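Local coordinates for protein 11S globulin subunit beta (Cucurbita maxima, PDB 2E9Q) that serves as a seed storage protein, a hexameric nutrient reserve of the 11S globulin family whose subunits each hold two cupin domains, at residues 68-73 with 240-245; 91-96 with 148-153; 126-131 with 144-149. All coordinates share one frame; numbering follows the deposited sequence.

Interaction 1 (68-73 with 240-245)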
loop_
_atom_site.group_PDB
_atom_site.type_symbol
_atom_site.label_atom_id
_atom_site.label_comp_id
_atom_site.label_asym_id
_atom_site.label_seq_id
_atom_site.Cartn_x
_atom_site.Cartn_y
_atom_site.Cartn_z
ATOM N N HIS A 68 -26.761 -6.639 11.635
ATOM C CA HIS A 68 -28.086 -6.260 11.199
ATOM C C HIS A 68 -29.076 -7.354 11.544
ATOM O O HIS A 68 -28.817 -8.536 11.342
ATOM C CB HIS A 68 -28.102 -6.031 9.692
ATOM C CG HIS A 68 -27.507 -4.727 9.265
ATOM N ND1 HIS A 68 -26.612 -4.623 8.223
ATOM C CD2 HIS A 68 -27.735 -3.464 9.693
ATOM C CE1 HIS A 68 -26.318 -3.351 8.025
ATOM N NE2 HIS A 68 -26.987 -2.626 8.905
ATOM N N THR A 69 -30.218 -6.949 12.074
ATOM C CA THR A 69 -31.256 -7.895 12.420
ATOM C C THR A 69 -32.468 -7.444 11.641
ATOM O O THR A 69 -33.088 -6.429 11.961
ATOM C CB THR A 69 -31.538 -7.884 13.924
ATOM O OG1 THR A 69 -30.414 -8.456 14.613
ATOM C CG2 THR A 69 -32.782 -8.695 14.234
ATOM N N ILE A 70 -32.788 -8.195 10.595
ATOM C CA ILE A 70 -33.905 -7.853 9.739
ATOM C C ILE A 70 -35.054 -8.809 9.969
ATOM O O ILE A 70 -34.913 -10.030 9.847
ATOM C CB ILE A 70 -33.465 -7.879 8.264
ATOM C CG1 ILE A 70 -32.227 -6.987 8.104
ATOM C CG2 ILE A 70 -34.602 -7.390 7.353
ATOM C CD1 ILE A 70 -31.553 -7.117 6.775
ATOM N N ARG A 71 -36.200 -8.245 10.318
ATOM C CA ARG A 71 -37.372 -9.060 10.583
ATOM C C ARG A 71 -38.031 -9.458 9.272
ATOM O O ARG A 71 -37.819 -8.815 8.238
ATOM C CB ARG A 71 -38.374 -8.265 11.422
ATOM C CG ARG A 71 -37.809 -7.691 12.708
ATOM C CD ARG A 71 -38.658 -6.522 13.185
ATOM N NE ARG A 71 -38.054 -5.844 14.325
ATOM C CZ ARG A 71 -38.260 -4.571 14.625
ATOM N NH1 ARG A 71 -39.057 -3.832 13.869
ATOM N NH2 ARG A 71 -37.662 -4.035 15.677
ATOM N N PRO A 72 -38.833 -10.537 9.293
ATOM C CA PRO A 72 -39.525 -11.021 8.097
ATOM C C PRO A 72 -40.126 -9.889 7.284
ATOM O O PRO A 72 -40.721 -8.962 7.837
ATOM C CB PRO A 72 -40.569 -11.954 8.676
ATOM C CG PRO A 72 -39.795 -12.605 9.792
ATOM C CD PRO A 72 -39.140 -11.397 10.451
ATOM N N LYS A 73 -39.946 -9.968 5.968
ATOM C CA LYS A 73 -40.446 -8.958 5.042
ATOM C C LYS A 73 -39.625 -7.680 5.155
ATOM O O LYS A 73 -40.017 -6.632 4.643
ATOM C CB LYS A 73 -41.926 -8.646 5.312
ATOM C CG LYS A 73 -42.869 -9.850 5.202
ATOM C CD LYS A 73 -42.847 -10.472 3.806
ATOM C CE LYS A 73 -43.744 -11.705 3.723
ATOM N NZ LYS A 73 -43.686 -12.375 2.387
ATOM N N ASP A 240 -35.923 4.702 8.736
ATOM C CA ASP A 240 -34.489 4.458 8.846
ATOM C C ASP A 240 -34.027 3.508 7.721
ATOM O O ASP A 240 -34.615 3.506 6.644
ATOM C CB ASP A 240 -34.115 3.906 10.218
ATOM C CG ASP A 240 -32.639 4.120 10.542
ATOM O OD1 ASP A 240 -31.857 3.145 10.501
ATOM O OD2 ASP A 240 -32.257 5.278 10.822
ATOM N N ARG A 241 -33.017 2.686 7.975
ATOM C CA ARG A 241 -32.456 1.817 6.938
ATOM C C ARG A 241 -33.067 0.441 6.620
ATOM O O ARG A 241 -32.785 -0.125 5.555
ATOM C CB ARG A 241 -30.963 1.638 7.213
ATOM C CG ARG A 241 -30.628 0.522 8.182
ATOM C CD ARG A 241 -29.277 0.788 8.838
ATOM N NE ARG A 241 -29.353 1.970 9.690
ATOM C CZ ARG A 241 -28.510 2.995 9.635
ATOM N NH1 ARG A 241 -27.516 2.977 8.760
ATOM N NH2 ARG A 241 -28.674 4.045 10.442
ATOM N N ILE A 242 -33.867 -0.114 7.529
ATOM C CA ILE A 242 -34.486 -1.412 7.284
ATOM C C ILE A 242 -35.999 -1.186 7.211
ATOM O O ILE A 242 -36.632 -0.860 8.216
ATOM C CB ILE A 242 -34.141 -2.408 8.412
ATOM C CG1 ILE A 242 -32.618 -2.498 8.585
ATOM C CG2 ILE A 242 -34.699 -3.784 8.087
ATOM C CD1 ILE A 242 -32.176 -3.366 9.754
ATOM N N VAL A 243 -36.578 -1.350 6.023
ATOM C CA VAL A 243 -38.005 -1.101 5.840
ATOM C C VAL A 243 -38.922 -2.308 5.603
ATOM O O VAL A 243 -38.493 -3.377 5.167
ATOM C CB VAL A 243 -38.221 -0.107 4.689
ATOM C CG1 VAL A 243 -37.380 1.141 4.918
ATOM C CG2 VAL A 243 -37.851 -0.758 3.362
ATOM N N GLN A 244 -40.201 -2.118 5.904
ATOM C CA GLN A 244 -41.200 -3.162 5.712
ATOM C C GLN A 244 -41.630 -3.089 4.252
ATOM O O GLN A 244 -42.003 -2.021 3.769
ATOM C CB GLN A 244 -42.413 -2.900 6.609
ATOM C CG GLN A 244 -43.359 -4.083 6.754
ATOM C CD GLN A 244 -42.852 -5.099 7.762
ATOM O OE1 GLN A 244 -43.461 -6.152 7.972
ATOM N NE2 GLN A 244 -41.730 -4.779 8.405
ATOM N N VAL A 245 -41.554 -4.206 3.539
ATOM C CA VAL A 245 -41.969 -4.208 2.139
ATOM C C VAL A 245 -43.492 -4.309 2.107
ATOM O O VAL A 245 -44.090 -5.130 2.806
ATOM C CB VAL A 245 -41.373 -5.397 1.354
ATOM C CG1 VAL A 245 -39.859 -5.382 1.467
ATOM C CG2 VAL A 245 -41.933 -6.695 1.870
#
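Strands 68-70 and 242-244, which meet through Ile70 and Ile242, run in the same direction only 1° from parallel, but their axes stay 8.8 Å apart, so side chains rather than backbone bonds bridge them. The two isoleucines cross obliquely, CG2 of Ile70 lying 3.7 Å from CG2 of Ile242. The CD1 tip of Ile242 comes within 4.0 Å of Ile70 CG1 and 3.9 Å of Thr69 O. Branched apolar residues suit this buried seam, because the strands belong to the two facing sheets of the N-terminal cupin barrel: 63-70 pairs with 46-50 and 155-162, whereas 242-244 pairs with 74-81. Beyond the strands the chains draw together, and Val245 N donates to Lys73 O over 3.1 Å in a nearly straight bond (165°). Both methyls of Val245 flank that oxygen; its CG2 also touches CB of Lys73, whose amine leads away, as suits a lysine at the surface. At the other end the aliphatic CD of Arg241 packs near the His68 ring. The guanidinium is tied down by NE to Asp240 OD1 at 2.9 Å, an oxygen that also accepts Arg241 N, while NH1 forms a salt bridge with Glu187.

Interaction 2 (91-96 with 148-153)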
loop_
_atom_site.group_PDB
_atom_site.type_symbol
_atom_site.label_atom_id
_atom_site.label_comp_id
_atom_site.label_asym_id
_atom_site.label_seq_id
_atom_site.Cartn_x
_atom_site.Cartn_y
_atom_site.Cartn_z
ATOM N N GLN A 91 -28.029 -16.205 10.639
ATOM C CA GLN A 91 -29.353 -16.810 10.758
ATOM C C GLN A 91 -30.330 -16.292 9.705
ATOM O O GLN A 91 -30.330 -15.106 9.369
ATOM C CB GLN A 91 -29.928 -16.545 12.158
ATOM C CG GLN A 91 -31.338 -17.088 12.373
ATOM C CD GLN A 91 -31.985 -16.603 13.678
ATOM O OE1 GLN A 91 -31.554 -16.956 14.776
ATOM N NE2 GLN A 91 -33.020 -15.788 13.550
ATOM N N GLY A 92 -31.156 -17.196 9.187
ATOM C CA GLY A 92 -32.157 -16.820 8.204
ATOM C C GLY A 92 -31.709 -16.951 6.766
ATOM O O GLY A 92 -30.625 -17.465 6.489
ATOM N N PHE A 93 -32.554 -16.501 5.844
ATOM C CA PHE A 93 -32.219 -16.542 4.430
ATOM C C PHE A 93 -33.015 -15.521 3.643
ATOM O O PHE A 93 -34.097 -15.106 4.056
ATOM C CB PHE A 93 -32.413 -17.948 3.835
ATOM C CG PHE A 93 -33.787 -18.531 4.031
ATOM C CD1 PHE A 93 -34.122 -19.176 5.218
ATOM C CD2 PHE A 93 -34.724 -18.485 3.004
ATOM C CE1 PHE A 93 -35.373 -19.773 5.384
ATOM C CE2 PHE A 93 -35.985 -19.079 3.153
ATOM C CZ PHE A 93 -36.311 -19.727 4.348
ATOM N N GLY A 94 -32.460 -15.094 2.520
ATOM C CA GLY A 94 -33.139 -14.107 1.718
ATOM C C GLY A 94 -32.481 -13.896 0.371
ATOM O O GLY A 94 -31.739 -14.753 -0.114
ATOM N N ILE A 95 -32.760 -12.744 -0.224
ATOM C CA ILE A 95 -32.218 -12.406 -1.522
ATOM C C ILE A 95 -31.507 -11.066 -1.466
ATOM O O ILE A 95 -31.863 -10.192 -0.670
ATOM C CB ILE A 95 -33.338 -12.376 -2.587
ATOM C CG1 ILE A 95 -34.389 -11.332 -2.224
ATOM C CG2 ILE A 95 -34.012 -13.747 -2.650
ATOM C CD1 ILE A 95 -35.583 -11.296 -3.178
ATOM N N ARG A 96 -30.490 -10.925 -2.311
ATOM C CA ARG A 96 -29.696 -9.710 -2.371
ATOM C C ARG A 96 -29.556 -9.248 -3.816
ATOM O O ARG A 96 -29.728 -10.030 -4.760
ATOM C CB ARG A 96 -28.304 -9.978 -1.798
ATOM C CG ARG A 96 -27.498 -10.979 -2.625
ATOM C CD ARG A 96 -26.200 -11.458 -1.963
ATOM N NE ARG A 96 -25.289 -10.366 -1.640
ATOM C CZ ARG A 96 -23.974 -10.390 -1.843
ATOM N NH1 ARG A 96 -23.392 -11.447 -2.382
ATOM N NH2 ARG A 96 -23.230 -9.358 -1.471
ATOM N N TYR A 148 -32.963 -8.535 1.493
ATOM C CA TYR A 148 -34.338 -8.760 1.882
ATOM C C TYR A 148 -34.467 -10.092 2.599
ATOM O O TYR A 148 -33.853 -11.081 2.213
ATOM C CB TYR A 148 -35.229 -8.759 0.639
ATOM C CG TYR A 148 -36.641 -9.226 0.894
ATOM C CD1 TYR A 148 -37.601 -8.361 1.420
ATOM C CD2 TYR A 148 -37.012 -10.544 0.637
ATOM C CE1 TYR A 148 -38.900 -8.801 1.682
ATOM C CE2 TYR A 148 -38.306 -10.997 0.897
ATOM C CZ TYR A 148 -39.242 -10.117 1.418
ATOM O OH TYR A 148 -40.516 -10.558 1.671
ATOM N N ASN A 149 -35.268 -10.106 3.652
ATOM C CA ASN A 149 -35.498 -11.314 4.419
ATOM C C ASN A 149 -36.767 -11.953 3.855
ATOM O O ASN A 149 -37.825 -11.320 3.823
ATOM C CB ASN A 149 -35.696 -10.960 5.897
ATOM C CG ASN A 149 -35.890 -12.181 6.770
ATOM O OD1 ASN A 149 -35.622 -13.308 6.355
ATOM N ND2 ASN A 149 -36.348 -11.960 8.005
ATOM N N ARG A 150 -36.653 -13.195 3.392
ATOM C CA ARG A 150 -37.804 -13.901 2.838
ATOM C C ARG A 150 -38.149 -15.114 3.697
ATOM O O ARG A 150 -38.964 -15.948 3.314
ATOM C CB ARG A 150 -37.530 -14.331 1.385
ATOM C CG ARG A 150 -36.675 -15.581 1.193
ATOM C CD ARG A 150 -36.509 -15.858 -0.312
ATOM N NE ARG A 150 -36.143 -17.238 -0.643
ATOM C CZ ARG A 150 -34.934 -17.771 -0.479
ATOM N NH1 ARG A 150 -33.938 -17.049 0.020
ATOM N NH2 ARG A 150 -34.717 -19.035 -0.823
ATOM N N GLY A 151 -37.519 -15.204 4.866
ATOM C CA GLY A 151 -37.781 -16.314 5.763
ATOM C C GLY A 151 -38.750 -15.933 6.867
ATOM O O GLY A 151 -39.275 -14.822 6.880
ATOM N N GLN A 152 -38.988 -16.854 7.796
ATOM C CA GLN A 152 -39.904 -16.594 8.902
ATOM C C GLN A 152 -39.166 -16.125 10.143
ATOM O O GLN A 152 -39.734 -15.428 10.983
ATOM C CB GLN A 152 -40.724 -17.848 9.235
ATOM C CG GLN A 152 -41.649 -18.277 8.119
ATOM C CD GLN A 152 -42.604 -17.174 7.694
ATOM O OE1 GLN A 152 -43.257 -17.271 6.653
ATOM N NE2 GLN A 152 -42.697 -16.120 8.503
ATOM N N SER A 153 -37.905 -16.521 10.258
ATOM C CA SER A 153 -37.072 -16.124 11.388
ATOM C C SER A 153 -36.465 -14.765 11.057
ATOM O O SER A 153 -36.605 -14.275 9.939
ATOM C CB SER A 153 -35.933 -17.124 11.586
ATOM O OG SER A 153 -34.938 -16.948 10.589
#
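The Phe93 ring has the CA of Gly151 over one face, offset toward the rim, and the CZ of Arg150 in plane at its edge. The Arg150 guanidinium in turn receives Phe93 CD2 on a face, 3.4 Å above its plane, with the CA of Gly94 in plane at its own edge. The two planes stand 80° apart, so the ring puts its edge, not its pi face, against the guanidinium. Over the face of the ring, Gly151 makes a CH-pi contact, its CA 4.2 Å from the Phe93 ring centroid. An alanine in place of Arg150 would probably leave that ring edge without its flat partner and Ile95 CG2 without the CD it packs on, setting Phe93 freer to turn.

The backbones behind these groups form an antiparallel pairing within one sheet of the N-terminal cupin barrel, joining strands 93-98 and 145-149. Ile95 and Tyr148 form a hydrogen-bonded pair, with Tyr148 N to Ile95 O at 2.9 Å and Ile95 N to Tyr148 O at 3.1 Å; their side chains lie side by side. Gly94 faces Asn149 as a non-hydrogen-bonded pair, and its CA approaches Tyr148 O to 3.1 Å, where a side chain would collide with that oxygen. Past the strand, Arg150 N donates to Phe93 O over 3.3 Å. Asn149 shapes the exit: its OD1 accepts Gly151 N at 3.1 Å in an Asx turn, while its ND2 donates almost straight (175°) to Ser153 O at 3.0 Å. An asparagine suits this place by offering both an acceptor and a donor from one buried amide.

Interaction 3 (126-131 with 144-149)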
loop_
_atom_site.group_PDB
_atom_site.type_symbol
_atom_site.label_atom_id
_atom_site.label_comp_id
_atom_site.label_asym_id
_atom_site.label_seq_id
_atom_site.Cartn_x
_atom_site.Cartn_y
_atom_site.Cartn_z
ATOM N N GLN A 126 -31.245 -6.271 -12.257
ATOM C CA GLN A 126 -30.092 -7.055 -11.808
ATOM C C GLN A 126 -30.484 -8.467 -11.420
ATOM O O GLN A 126 -31.638 -8.737 -11.126
ATOM C CB GLN A 126 -29.471 -6.379 -10.577
ATOM C CG GLN A 126 -30.469 -6.267 -9.423
ATOM C CD GLN A 126 -30.020 -5.353 -8.284
ATOM O OE1 GLN A 126 -30.845 -4.868 -7.512
ATOM N NE2 GLN A 126 -28.719 -5.125 -8.173
ATOM N N LYS A 127 -29.510 -9.366 -11.405
ATOM C CA LYS A 127 -29.752 -10.743 -11.010
ATOM C C LYS A 127 -30.221 -10.740 -9.561
ATOM O O LYS A 127 -29.761 -9.928 -8.761
ATOM C CB LYS A 127 -28.461 -11.559 -11.116
ATOM C CG LYS A 127 -28.531 -12.941 -10.491
ATOM C CD LYS A 127 -27.148 -13.589 -10.410
ATOM C CE LYS A 127 -26.588 -13.918 -11.786
ATOM N NZ LYS A 127 -25.202 -14.476 -11.714
ATOM N N ILE A 128 -31.139 -11.636 -9.228
ATOM C CA ILE A 128 -31.636 -11.739 -7.868
ATOM C C ILE A 128 -30.874 -12.891 -7.247
ATOM O O ILE A 128 -31.065 -14.048 -7.621
ATOM C CB ILE A 128 -33.145 -12.032 -7.832
ATOM C CG1 ILE A 128 -33.919 -10.837 -8.407
ATOM C CG2 ILE A 128 -33.586 -12.333 -6.405
ATOM C CD1 ILE A 128 -33.797 -9.563 -7.594
ATOM N N ARG A 129 -30.016 -12.561 -6.291
ATOM C CA ARG A 129 -29.162 -13.537 -5.630
ATOM C C ARG A 129 -29.680 -13.953 -4.264
ATOM O O ARG A 129 -29.785 -13.134 -3.353
ATOM C CB ARG A 129 -27.753 -12.969 -5.508
ATOM C CG ARG A 129 -27.366 -12.141 -6.716
ATOM C CD ARG A 129 -25.889 -11.857 -6.775
ATOM N NE ARG A 129 -25.601 -10.889 -7.826
ATOM C CZ ARG A 129 -24.434 -10.787 -8.445
ATOM N NH1 ARG A 129 -23.440 -11.603 -8.118
ATOM N NH2 ARG A 129 -24.260 -9.868 -9.387
ATOM N N PRO A 130 -30.023 -15.235 -4.111
ATOM C CA PRO A 130 -30.527 -15.748 -2.842
ATOM C C PRO A 130 -29.339 -16.117 -1.959
ATOM O O PRO A 130 -28.234 -16.322 -2.454
ATOM C CB PRO A 130 -31.328 -16.970 -3.269
ATOM C CG PRO A 130 -30.502 -17.502 -4.414
ATOM C CD PRO A 130 -30.161 -16.245 -5.181
ATOM N N PHE A 131 -29.567 -16.180 -0.656
ATOM C CA PHE A 131 -28.514 -16.546 0.276
ATOM C C PHE A 131 -29.177 -17.148 1.496
ATOM O O PHE A 131 -30.350 -16.895 1.764
ATOM C CB PHE A 131 -27.670 -15.322 0.660
ATOM C CG PHE A 131 -28.452 -14.227 1.322
ATOM C CD1 PHE A 131 -28.794 -14.313 2.665
ATOM C CD2 PHE A 131 -28.868 -13.117 0.593
ATOM C CE1 PHE A 131 -29.543 -13.309 3.267
ATOM C CE2 PHE A 131 -29.615 -12.110 1.185
ATOM C CZ PHE A 131 -29.955 -12.204 2.522
ATOM N N SER A 144 -23.103 -0.794 -4.449
ATOM C CA SER A 144 -24.341 -0.721 -3.679
ATOM C C SER A 144 -25.000 -2.086 -3.633
ATOM O O SER A 144 -24.914 -2.865 -4.580
ATOM C CB SER A 144 -25.311 0.294 -4.282
ATOM O OG SER A 144 -25.801 -0.162 -5.530
ATOM N N HIS A 145 -25.653 -2.372 -2.519
ATOM C CA HIS A 145 -26.314 -3.643 -2.339
ATOM C C HIS A 145 -27.492 -3.462 -1.416
ATOM O O HIS A 145 -27.554 -2.495 -0.660
ATOM C CB HIS A 145 -25.346 -4.665 -1.748
ATOM C CG HIS A 145 -24.911 -4.355 -0.351
ATOM N ND1 HIS A 145 -25.111 -5.227 0.699
ATOM C CD2 HIS A 145 -24.280 -3.274 0.172
ATOM C CE1 HIS A 145 -24.625 -4.695 1.807
ATOM N NE2 HIS A 145 -24.114 -3.512 1.516
ATOM N N TRP A 146 -28.435 -4.392 -1.498
ATOM C CA TRP A 146 -29.625 -4.369 -0.662
ATOM C C TRP A 146 -29.954 -5.812 -0.313
ATOM O O TRP A 146 -29.660 -6.729 -1.084
ATOM C CB TRP A 146 -30.802 -3.718 -1.396
ATOM C CG TRP A 146 -31.122 -4.344 -2.726
ATOM C CD1 TRP A 146 -30.697 -3.921 -3.954
ATOM C CD2 TRP A 146 -31.933 -5.510 -2.962
ATOM N NE1 TRP A 146 -31.191 -4.742 -4.936
ATOM C CE2 TRP A 146 -31.953 -5.725 -4.361
ATOM C CE3 TRP A 146 -32.643 -6.387 -2.131
ATOM C CZ2 TRP A 146 -32.659 -6.789 -4.950
ATOM C CZ3 TRP A 146 -33.349 -7.454 -2.722
ATOM C CH2 TRP A 146 -33.348 -7.638 -4.121
ATOM N N MET A 147 -30.533 -6.023 0.859
ATOM C CA MET A 147 -30.879 -7.365 1.272
ATOM C C MET A 147 -32.299 -7.423 1.795
ATOM O O MET A 147 -32.782 -6.477 2.430
ATOM C CB MET A 147 -29.893 -7.859 2.329
ATOM C CG MET A 147 -28.486 -8.039 1.779
ATOM S SD MET A 147 -27.285 -8.539 3.005
ATOM C CE MET A 147 -26.624 -6.944 3.480
ATOM N N TYR A 148 -32.963 -8.535 1.493
ATOM C CA TYR A 148 -34.338 -8.760 1.882
ATOM C C TYR A 148 -34.467 -10.092 2.599
ATOM O O TYR A 148 -33.853 -11.081 2.213
ATOM C CB TYR A 148 -35.229 -8.759 0.639
ATOM C CG TYR A 148 -36.641 -9.226 0.894
ATOM C CD1 TYR A 148 -37.601 -8.361 1.420
ATOM C CD2 TYR A 148 -37.012 -10.544 0.637
ATOM C CE1 TYR A 148 -38.900 -8.801 1.682
ATOM C CE2 TYR A 148 -38.306 -10.997 0.897
ATOM C CZ TYR A 148 -39.242 -10.117 1.418
ATOM O OH TYR A 148 -40.516 -10.558 1.671
ATOM N N ASN A 149 -35.268 -10.106 3.652
ATOM C CA ASN A 149 -35.498 -11.314 4.419
ATOM C C ASN A 149 -36.767 -11.953 3.855
ATOM O O ASN A 149 -37.825 -11.320 3.823
ATOM C CB ASN A 149 -35.696 -10.960 5.897
ATOM C CG ASN A 149 -35.890 -12.181 6.770
ATOM O OD1 ASN A 149 -35.622 -13.308 6.355
ATOM N ND2 ASN A 149 -36.348 -11.960 8.005
HETATM O O HOH W 1 -27.745 -3.257 -6.150
#
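Gln126 and Trp146 both set CG between the backbone N and the carbonyl carbon (chi1 59° and 55°), and Gln126 then runs extended, bringing its amide to the indole. OE1 of Gln126 accepts from Trp146 NE1 over 2.6 Å, a short bond and nearly straight at 165°. The oxygen lies in the indole plane, while the donor is tilted out of the plane of the amide carbonyl. Glutamine fits because its other end is a donor: NE2 of Gln126 gives to a water at 2.9 Å, and that water gives to Ser144 O at 3.3 Å, so both ends of the buried amide have partners, which is likely to fix its orientation. Further round the indole edge, CD1 of Ile128 meets Trp146 CH2 at 4.0 Å, an apolar tip against the benzo part of the ring. Phe131 adds a second patch: in the conformer described, Met147 SD lies obliquely 5.2 Å from the Phe131 ring centroid, a Met-aromatic contact, with Met147 CG 4.3 Å from Phe131 CE2; CZ lies 4.1 Å from Tyr148 O. In the N-terminal cupin barrel, strands 129-132 and 145-149 do not pair with each other; each pairs antiparallel with strand 93-98, which lies between them. Strand 74-81 borders 145-149 on its other edge, with Leu75 and Pro78 against Trp146, while Leu420 of a neighbouring subunit packs on both Gln126 and Trp146.

All three contacts lie in the N-terminal cupin domain, away from the magnesium-binding residues and the disulfides. Interactions 2 and 3 share Tyr148 and Asn149, and their centres are about 10 Å apart; strand 93-98 joins them, with Gly94 O 2.7 Å from Phe131 N in a probable hydrogen bond. Interaction 1 lies about 10 Å from interaction 2 and 13 Å from interaction 3, centre to centre. It reaches them through Asn149, whose ND2 comes within 3.0 Å of Ile70 O, and through Lys73, whose CD meets the hydroxyl OH of Tyr148 at 3.2 Å. Interactions 1 and 3 also touch a neighbouring subunit, whereas interaction 2 stays within its own chain.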